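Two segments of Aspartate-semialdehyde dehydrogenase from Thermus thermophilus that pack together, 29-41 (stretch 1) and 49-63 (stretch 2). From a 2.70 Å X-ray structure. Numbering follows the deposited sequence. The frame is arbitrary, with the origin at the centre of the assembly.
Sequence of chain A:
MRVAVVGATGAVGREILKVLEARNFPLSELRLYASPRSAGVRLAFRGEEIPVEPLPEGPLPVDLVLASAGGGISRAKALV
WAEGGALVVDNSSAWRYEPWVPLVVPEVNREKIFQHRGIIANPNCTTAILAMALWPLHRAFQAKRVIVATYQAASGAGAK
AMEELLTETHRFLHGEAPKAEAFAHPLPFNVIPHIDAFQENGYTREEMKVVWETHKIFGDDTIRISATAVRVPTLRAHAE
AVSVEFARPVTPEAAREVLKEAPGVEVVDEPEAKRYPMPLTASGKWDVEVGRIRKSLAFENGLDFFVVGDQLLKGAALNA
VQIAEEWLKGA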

ATOM      1  N   GLU A  29      26.413  -1.930  33.761  1.00 22.67           N
ATOM      2  CA  GLU A  29      25.320  -1.310  34.459  1.00 30.81           C
ATOM      3  C   GLU A  29      24.061  -1.566  33.657  1.00 37.38           C
ATOM      4  O   GLU A  29      24.104  -2.140  32.576  1.00 46.79           O
ATOM      5  CB  GLU A  29      25.572   0.195  34.581  1.00 46.02           C
ATOM      6  CG  GLU A  29      24.354   1.015  34.989  1.00 59.46           C
ATOM      7  CD  GLU A  29      23.805   0.603  36.350  1.00 67.18           C
ATOM      8  OE1 GLU A  29      24.575   0.675  37.334  1.00 71.92           O
ATOM      9  OE2 GLU A  29      22.612   0.215  36.445  1.00 60.59           O
ATOM     10  N   LEU A  30      22.943  -1.102  34.190  1.00 37.88           N
ATOM     11  CA  LEU A  30      21.647  -1.285  33.579  1.00 28.75           C
ATOM     12  C   LEU A  30      20.756  -0.157  34.104  1.00 26.40           C
ATOM     13  O   LEU A  30      20.243  -0.245  35.218  1.00 28.10           O
ATOM     14  CB  LEU A  30      21.093  -2.646  34.015  1.00 36.16           C
ATOM     15  CG  LEU A  30      20.833  -2.879  35.523  1.00 34.65           C
ATOM     16  CD1 LEU A  30      20.217  -4.244  35.708  1.00 42.02           C
ATOM     17  CD2 LEU A  30      22.120  -2.770  36.345  1.00 28.55           C
ATOM     18  N   ARG A  31      20.575   0.900  33.312  1.00 23.00           N
ATOM     19  CA  ARG A  31      19.745   2.029  33.732  1.00 29.05           C
ATOM     20  C   ARG A  31      18.584   2.384  32.798  1.00 31.29           C
ATOM     21  O   ARG A  31      18.782   2.742  31.639  1.00 29.88           O
ATOM     22  CB  ARG A  31      20.622   3.264  33.949  1.00 35.70           C
ATOM     23  CG  ARG A  31      21.569   3.147  35.127  1.00 20.77           C
ATOM     24  CD  ARG A  31      22.462   4.354  35.210  1.00 28.86           C
ATOM     25  NE  ARG A  31      23.213   4.387  36.456  1.00 31.46           N
ATOM     26  CZ  ARG A  31      22.710   4.761  37.627  1.00 38.50           C
ATOM     27  NH1 ARG A  31      21.445   5.144  37.726  1.00 39.56           N
ATOM     28  NH2 ARG A  31      23.478   4.749  38.708  1.00 55.15           N
ATOM     29  N   LEU A  32      17.371   2.279  33.332  1.00 27.62           N
ATOM     30  CA  LEU A  32      16.159   2.584  32.595  1.00 18.47           C
ATOM     31  C   LEU A  32      15.598   3.921  33.043  1.00 28.55           C
ATOM     32  O   LEU A  32      15.418   4.160  34.233  1.00 34.58           O
ATOM     33  CB  LEU A  32      15.134   1.495  32.837  1.00 16.07           C
ATOM     34  CG  LEU A  32      15.621   0.089  32.494  1.00 22.86           C
ATOM     35  CD1 LEU A  32      14.370  -0.808  32.345  1.00 10.24           C
ATOM     36  CD2 LEU A  32      16.481   0.106  31.201  1.00  2.62           C
ATOM     37  N   TYR A  33      15.312   4.793  32.087  1.00 32.39           N
ATOM     38  CA  TYR A  33      14.793   6.116  32.399  1.00 34.59           C
ATOM     39  C   TYR A  33      13.532   6.500  31.614  1.00 39.13           C
ATOM     40  O   TYR A  33      13.443   6.300  30.402  1.00 38.96           O
ATOM     41  CB  TYR A  33      15.887   7.159  32.144  1.00 31.64           C
ATOM     42  CG  TYR A  33      16.974   7.202  33.191  1.00 29.44           C
ATOM     43  CD1 TYR A  33      16.724   7.746  34.462  1.00 37.33           C
ATOM     44  CD2 TYR A  33      18.247   6.706  32.925  1.00 27.71           C
ATOM     45  CE1 TYR A  33      17.712   7.797  35.429  1.00 12.32           C
ATOM     46  CE2 TYR A  33      19.245   6.753  33.889  1.00 21.34           C
ATOM     47  CZ  TYR A  33      18.966   7.300  35.140  1.00 24.87           C
ATOM     48  OH  TYR A  33      19.944   7.345  36.104  1.00 38.62           O
ATOM     49  N   ALA A  34      12.561   7.068  32.318  1.00 43.07           N
ATOM     50  CA  ALA A  34      11.314   7.506  31.701  1.00 44.81           C
ATOM     51  C   ALA A  34      10.958   8.860  32.286  1.00 45.18           C
ATOM     52  O   ALA A  34      11.494   9.256  33.320  1.00 47.13           O
ATOM     53  CB  ALA A  34      10.197   6.502  31.986  1.00 36.76           C
ATOM     54  N   SER A  35      10.069   9.582  31.616  1.00 51.91           N
ATOM     55  CA  SER A  35       9.636  10.880  32.123  1.00 51.50           C
ATOM     56  C   SER A  35       8.686  10.543  33.268  1.00 49.88           C
ATOM     57  O   SER A  35       8.083   9.470  33.287  1.00 46.39           O
ATOM     58  CB  SER A  35       8.886  11.670  31.042  1.00 51.04           C
ATOM     59  OG  SER A  35       7.636  11.071  30.730  1.00 46.26           O
ATOM     60  N   PRO A  36       8.527  11.457  34.226  1.00 49.04           N
ATOM     61  CA  PRO A  36       7.634  11.200  35.359  1.00 53.26           C
ATOM     62  C   PRO A  36       6.508  10.172  35.179  1.00 49.07           C
ATOM     63  O   PRO A  36       6.400   9.257  35.998  1.00 44.30           O
ATOM     64  CB  PRO A  36       7.141  12.596  35.714  1.00 53.28           C
ATOM     65  CG  PRO A  36       8.432  13.396  35.549  1.00 53.72           C
ATOM     66  CD  PRO A  36       8.984  12.859  34.222  1.00 49.34           C
ATOM     67  N   ARG A  37       5.683  10.309  34.134  1.00 49.63           N
ATOM     68  CA  ARG A  37       4.571   9.369  33.877  1.00 45.71           C
ATOM     69  C   ARG A  37       4.848   7.965  34.405  1.00 41.40           C
ATOM     70  O   ARG A  37       4.076   7.418  35.192  1.00 40.54           O
ATOM     71  CB  ARG A  37       4.280   9.276  32.378  1.00 49.63           C
ATOM     72  CG  ARG A  37       3.431  10.408  31.832  1.00 55.37           C
ATOM     73  CD  ARG A  37       4.146  11.088  30.687  1.00 53.72           C
ATOM     74  NE  ARG A  37       4.776  10.102  29.823  1.00 42.60           N
ATOM     75  CZ  ARG A  37       5.481  10.394  28.740  1.00 37.24           C
ATOM     76  NH1 ARG A  37       5.646  11.659  28.375  1.00 29.66           N
ATOM     77  NH2 ARG A  37       6.032   9.416  28.033  1.00 31.15           N
ATOM     78  N   SER A  38       5.936   7.372  33.940  1.00 34.37           N
ATOM     79  CA  SER A  38       6.333   6.062  34.419  1.00 37.86           C
ATOM     80  C   SER A  38       7.500   6.296  35.384  1.00 38.27           C
ATOM     81  O   SER A  38       8.663   6.098  35.048  1.00 37.17           O
ATOM     82  CB  SER A  38       6.756   5.176  33.253  1.00 34.98           C
ATOM     83  OG  SER A  38       6.869   5.943  32.070  1.00 50.17           O
ATOM     84  N   ALA A  39       7.166   6.748  36.588  1.00 41.17           N
ATOM     85  CA  ALA A  39       8.163   7.030  37.610  1.00 44.92           C
ATOM     86  C   ALA A  39       8.347   5.815  38.513  1.00 49.31           C
ATOM     87  O   ALA A  39       9.389   5.664  39.170  1.00 53.65           O
ATOM     88  CB  ALA A  39       7.730   8.234  38.441  1.00 24.84           C
ATOM     89  N   GLY A  40       7.335   4.953  38.538  1.00 44.61           N
ATOM     90  CA  GLY A  40       7.395   3.770  39.377  1.00 45.46           C
ATOM     91  C   GLY A  40       6.769   2.560  38.724  1.00 44.04           C
ATOM     92  O   GLY A  40       5.632   2.201  39.022  1.00 46.61           O
ATOM     93  N   VAL A  41       7.527   1.937  37.830  1.00 41.03           N
ATOM     94  CA  VAL A  41       7.085   0.763  37.098  1.00 35.23           C
ATOM     95  C   VAL A  41       8.303  -0.111  36.836  1.00 45.15           C
ATOM     96  O   VAL A  41       9.442   0.372  36.878  1.00 42.13           O
ATOM     97  CB  VAL A  41       6.452   1.172  35.764  1.00 33.81           C
ATOM     98  CG1 VAL A  41       6.451  -0.001  34.781  1.00 19.64           C
ATOM     99  CG2 VAL A  41       5.040   1.690  36.018  1.00 39.55           C
TER
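Stretch 2, residues 49-63: EIPVEPLPEGPLPVD

At the apolar centre Val52, in the t rotamer, is buried on the sheet face that also carries Leu32 and Ala34: its CG1 lies 3.5 Å from Ala34 CB, and its CG2 is 4.3 Å from Leu32 CB. The loop that follows strand 31-34 folds back over the same valine, bringing Ser38 O to 3.7 Å from Val52 CG1 and Val41 O to 3.2 Å from Val52 CG2. Toward the start of the strands Ile50 points at stretch 1, with CG2 3.8 Å from Leu32 CG and CD1 3.2 Å from Leu30 CD1; toward the end, Ala39 CB meets Pro54 CB at 4.1 Å. On the other face Tyr33 is buried among Glu53, Leu55 and Pro56: Tyr33 CE1 is 3.5 Å from Glu53 CB and 4.1 Å from Pro56 CD, while Leu55 CD2 reaches Tyr33 CB at 3.4 Å.

Strand 49-54 runs parallel to strand 31-34, with 45° between their directions and the axes approaching to 4.5 Å; the two stretches together bury 945 Å². Tyr33 pairs with Glu53 and Ala34 with Pro54, each with CA atoms 4.9 Å apart. Glu53 serves both sides of Tyr33 in the ladder, donating from N to Leu32 O (3.0 Å) and accepting at O from Ala34 N (2.9 Å, nearly straight). The next link, from Leu55 N to Ala34 O (2.8 Å), is weak, its angle at the hydrogen only 130°; Pro54 costs the ladder nothing, because a residue in its position turns its N away from stretch 1.

Beyond the strand, stretch 2 continues as loop and returns at Pro61, which follows a cis peptide bond; its CG covers one face of the Arg31 guanidinium, 3.4 Å from NH2 of Arg31. At the polar edge a water donates to Pro51 O (3.2 Å from the water O) and weakly accepts from Leu32 N (3.4 Å from the same O), bridging the strands.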

ATOM      1  N   GLU A  49      14.124  -8.386  37.165  1.00 40.80           N
ATOM      2  CA  GLU A  49      13.317  -7.168  37.175  1.00 39.49           C
ATOM      3  C   GLU A  49      14.196  -5.926  37.446  1.00 31.48           C
ATOM      4  O   GLU A  49      15.077  -5.950  38.291  1.00 28.11           O
ATOM      5  CB  GLU A  49      12.226  -7.326  38.233  1.00 42.31           C
ATOM      6  CG  GLU A  49      12.597  -8.367  39.312  1.00 45.91           C
ATOM      7  CD  GLU A  49      12.117  -9.790  38.992  1.00 40.06           C
ATOM      8  OE1 GLU A  49      10.897 -10.056  39.077  1.00 35.79           O
ATOM      9  OE2 GLU A  49      12.958 -10.649  38.657  1.00 38.76           O
ATOM     10  N   ILE A  50      13.951  -4.850  36.705  1.00 38.88           N
ATOM     11  CA  ILE A  50      14.719  -3.608  36.835  1.00 35.17           C
ATOM     12  C   ILE A  50      13.790  -2.407  36.934  1.00 33.45           C
ATOM     13  O   ILE A  50      12.799  -2.325  36.208  1.00 36.06           O
ATOM     14  CB  ILE A  50      15.658  -3.405  35.618  1.00 39.02           C
ATOM     15  CG1 ILE A  50      16.743  -4.481  35.622  1.00 44.83           C
ATOM     16  CG2 ILE A  50      16.254  -2.012  35.623  1.00 37.35           C
ATOM     17  CD1 ILE A  50      17.356  -4.741  36.977  1.00 45.35           C
ATOM     18  N   PRO A  51      14.110  -1.456  37.831  1.00 29.89           N
ATOM     19  CA  PRO A  51      13.317  -0.246  38.049  1.00 27.42           C
ATOM     20  C   PRO A  51      13.472   0.768  36.925  1.00 24.46           C
ATOM     21  O   PRO A  51      14.397   0.671  36.128  1.00 23.59           O
ATOM     22  CB  PRO A  51      13.857   0.277  39.378  1.00 33.40           C
ATOM     23  CG  PRO A  51      15.312  -0.067  39.285  1.00 30.79           C
ATOM     24  CD  PRO A  51      15.286  -1.479  38.723  1.00 35.42           C
ATOM     25  N   VAL A  52      12.552   1.733  36.881  1.00 28.17           N
ATOM     26  CA  VAL A  52      12.540   2.801  35.870  1.00 28.62           C
ATOM     27  C   VAL A  52      12.562   4.163  36.554  1.00 12.37           C
ATOM     28  O   VAL A  52      11.546   4.627  37.039  1.00 25.45           O
ATOM     29  CB  VAL A  52      11.260   2.739  34.981  1.00 31.58           C
ATOM     30  CG1 VAL A  52      11.301   3.834  33.911  1.00 32.21           C
ATOM     31  CG2 VAL A  52      11.145   1.373  34.333  1.00 28.21           C
ATOM     32  N   GLU A  53      13.716   4.801  36.580  1.00 12.66           N
ATOM     33  CA  GLU A  53      13.842   6.096  37.217  1.00 28.31           C
ATOM     34  C   GLU A  53      13.286   7.203  36.348  1.00 36.02           C
ATOM     35  O   GLU A  53      13.377   7.146  35.126  1.00 35.96           O
ATOM     36  CB  GLU A  53      15.310   6.398  37.497  1.00 42.78           C
ATOM     37  CG  GLU A  53      16.056   5.220  38.063  1.00 52.73           C
ATOM     38  CD  GLU A  53      15.240   4.498  39.109  1.00 56.51           C
ATOM     39  OE1 GLU A  53      14.935   5.118  40.161  1.00 62.15           O
ATOM     40  OE2 GLU A  53      14.894   3.316  38.870  1.00 54.35           O
ATOM     41  N   PRO A  54      12.673   8.220  36.967  1.00 39.80           N
ATOM     42  CA  PRO A  54      12.148   9.302  36.134  1.00 40.13           C
ATOM     43  C   PRO A  54      13.372  10.140  35.814  1.00 33.94           C
ATOM     44  O   PRO A  54      14.340  10.114  36.561  1.00 34.47           O
ATOM     45  CB  PRO A  54      11.163  10.006  37.058  1.00 37.60           C
ATOM     46  CG  PRO A  54      11.797   9.815  38.413  1.00 41.81           C
ATOM     47  CD  PRO A  54      12.260   8.372  38.373  1.00 37.36           C
ATOM     48  N   LEU A  55      13.347  10.863  34.705  1.00 36.54           N
ATOM     49  CA  LEU A  55      14.500  11.668  34.337  1.00 36.40           C
ATOM     50  C   LEU A  55      14.724  12.877  35.230  1.00 38.77           C
ATOM     51  O   LEU A  55      13.825  13.702  35.408  1.00 41.93           O
ATOM     52  CB  LEU A  55      14.402  12.107  32.877  1.00 31.74           C
ATOM     53  CG  LEU A  55      14.970  11.046  31.935  1.00 29.01           C
ATOM     54  CD1 LEU A  55      15.161  11.640  30.546  1.00 26.94           C
ATOM     55  CD2 LEU A  55      16.299  10.546  32.488  1.00 22.87           C
ATOM     56  N   PRO A  56      15.935  12.981  35.814  1.00 40.86           N
ATOM     57  CA  PRO A  56      16.404  14.046  36.715  1.00 42.98           C
ATOM     58  C   PRO A  56      17.046  15.227  36.002  1.00 40.27           C
ATOM     59  O   PRO A  56      18.036  15.055  35.302  1.00 39.96           O
ATOM     60  CB  PRO A  56      17.415  13.324  37.588  1.00 43.09           C
ATOM     61  CG  PRO A  56      18.072  12.399  36.604  1.00 28.34           C
ATOM     62  CD  PRO A  56      16.871  11.838  35.847  1.00 45.45           C
ATOM     63  N   GLU A  57      16.489  16.422  36.186  1.00 37.46           N
ATOM     64  CA  GLU A  57      17.053  17.617  35.556  1.00 45.01           C
ATOM     65  C   GLU A  57      18.506  17.782  36.026  1.00 49.95           C
ATOM     66  O   GLU A  57      18.820  18.725  36.771  1.00 42.05           O
ATOM     67  CB  GLU A  57      16.250  18.869  35.954  1.00 52.07           C
ATOM     68  CG  GLU A  57      14.740  18.788  35.722  1.00 46.93           C
ATOM     69  CD  GLU A  57      14.399  18.046  34.452  1.00 44.98           C
ATOM     70  OE1 GLU A  57      15.195  18.126  33.498  1.00 38.19           O
ATOM     71  OE2 GLU A  57      13.339  17.387  34.401  1.00 50.60           O
ATOM     72  N   GLY A  58      19.375  16.861  35.592  1.00 49.13           N
ATOM     73  CA  GLY A  58      20.780  16.875  35.986  1.00 58.06           C
ATOM     74  C   GLY A  58      21.551  15.604  35.612  1.00 59.77           C
ATOM     75  O   GLY A  58      21.497  14.595  36.327  1.00 58.24           O
ATOM     76  N   PRO A  59      22.331  15.662  34.519  1.00 56.86           N
ATOM     77  CA  PRO A  59      23.202  14.693  33.826  1.00 50.66           C
ATOM     78  C   PRO A  59      24.033  13.663  34.592  1.00 48.86           C
ATOM     79  O   PRO A  59      25.161  13.963  35.005  1.00 45.37           O
ATOM     80  CB  PRO A  59      24.111  15.586  32.992  1.00 58.40           C
ATOM     81  CG  PRO A  59      23.259  16.775  32.736  1.00 61.83           C
ATOM     82  CD  PRO A  59      22.645  17.028  34.062  1.00 52.43           C
ATOM     83  N   LEU A  60      23.507  12.447  34.745  1.00 43.14           N
ATOM     84  CA  LEU A  60      24.259  11.391  35.431  1.00 47.84           C
ATOM     85  C   LEU A  60      23.550  10.033  35.443  1.00 42.92           C
ATOM     86  O   LEU A  60      22.318   9.964  35.456  1.00 40.33           O
ATOM     87  CB  LEU A  60      24.569  11.806  36.879  1.00 51.73           C
ATOM     88  CG  LEU A  60      25.903  11.326  37.463  1.00 53.53           C
ATOM     89  CD1 LEU A  60      27.008  12.206  36.900  1.00 64.03           C
ATOM     90  CD2 LEU A  60      25.896  11.386  38.994  1.00 58.89           C
ATOM     91  N   PRO A  61      24.314   8.931  35.419  1.00 38.34           N
ATOM     92  CA  PRO A  61      25.767   8.733  35.339  1.00 47.80           C
ATOM     93  C   PRO A  61      26.024   7.580  34.359  1.00 48.33           C
ATOM     94  O   PRO A  61      26.069   6.418  34.778  1.00 48.50           O
ATOM     95  CB  PRO A  61      26.113   8.319  36.754  1.00 46.62           C
ATOM     96  CG  PRO A  61      24.966   7.357  37.072  1.00 42.53           C
ATOM     97  CD  PRO A  61      23.738   7.873  36.266  1.00 41.22           C
ATOM     98  N   VAL A  62      26.220   7.867  33.075  1.00 47.48           N
ATOM     99  CA  VAL A  62      26.388   6.749  32.158  1.00 45.31           C
ATOM    100  C   VAL A  62      27.342   6.868  30.964  1.00 43.36           C
ATOM    101  O   VAL A  62      27.634   7.959  30.464  1.00 44.89           O
ATOM    102  CB  VAL A  62      24.988   6.306  31.657  1.00 40.85           C
ATOM    103  CG1 VAL A  62      24.647   7.008  30.357  1.00 35.24           C
ATOM    104  CG2 VAL A  62      24.927   4.805  31.544  1.00 28.96           C
ATOM    105  N   ASP A  63      27.812   5.701  30.527  1.00 39.13           N
ATOM    106  CA  ASP A  63      28.729   5.539  29.398  1.00 37.43           C
ATOM    107  C   ASP A  63      28.012   5.682  28.064  1.00 39.06           C
ATOM    108  O   ASP A  63      28.527   6.267  27.111  1.00 31.07           O
ATOM    109  CB  ASP A  63      29.335   4.143  29.448  1.00 37.73           C
ATOM    110  CG  ASP A  63      30.703   4.129  30.039  1.00 34.21           C
ATOM    111  OD1 ASP A  63      31.069   3.110  30.663  1.00 26.39           O
ATOM    112  OD2 ASP A  63      31.412   5.139  29.862  1.00 48.22           O
TER
HETATM  113  O   HOH W   1      17.424   1.555  36.676  1.00 20.70           O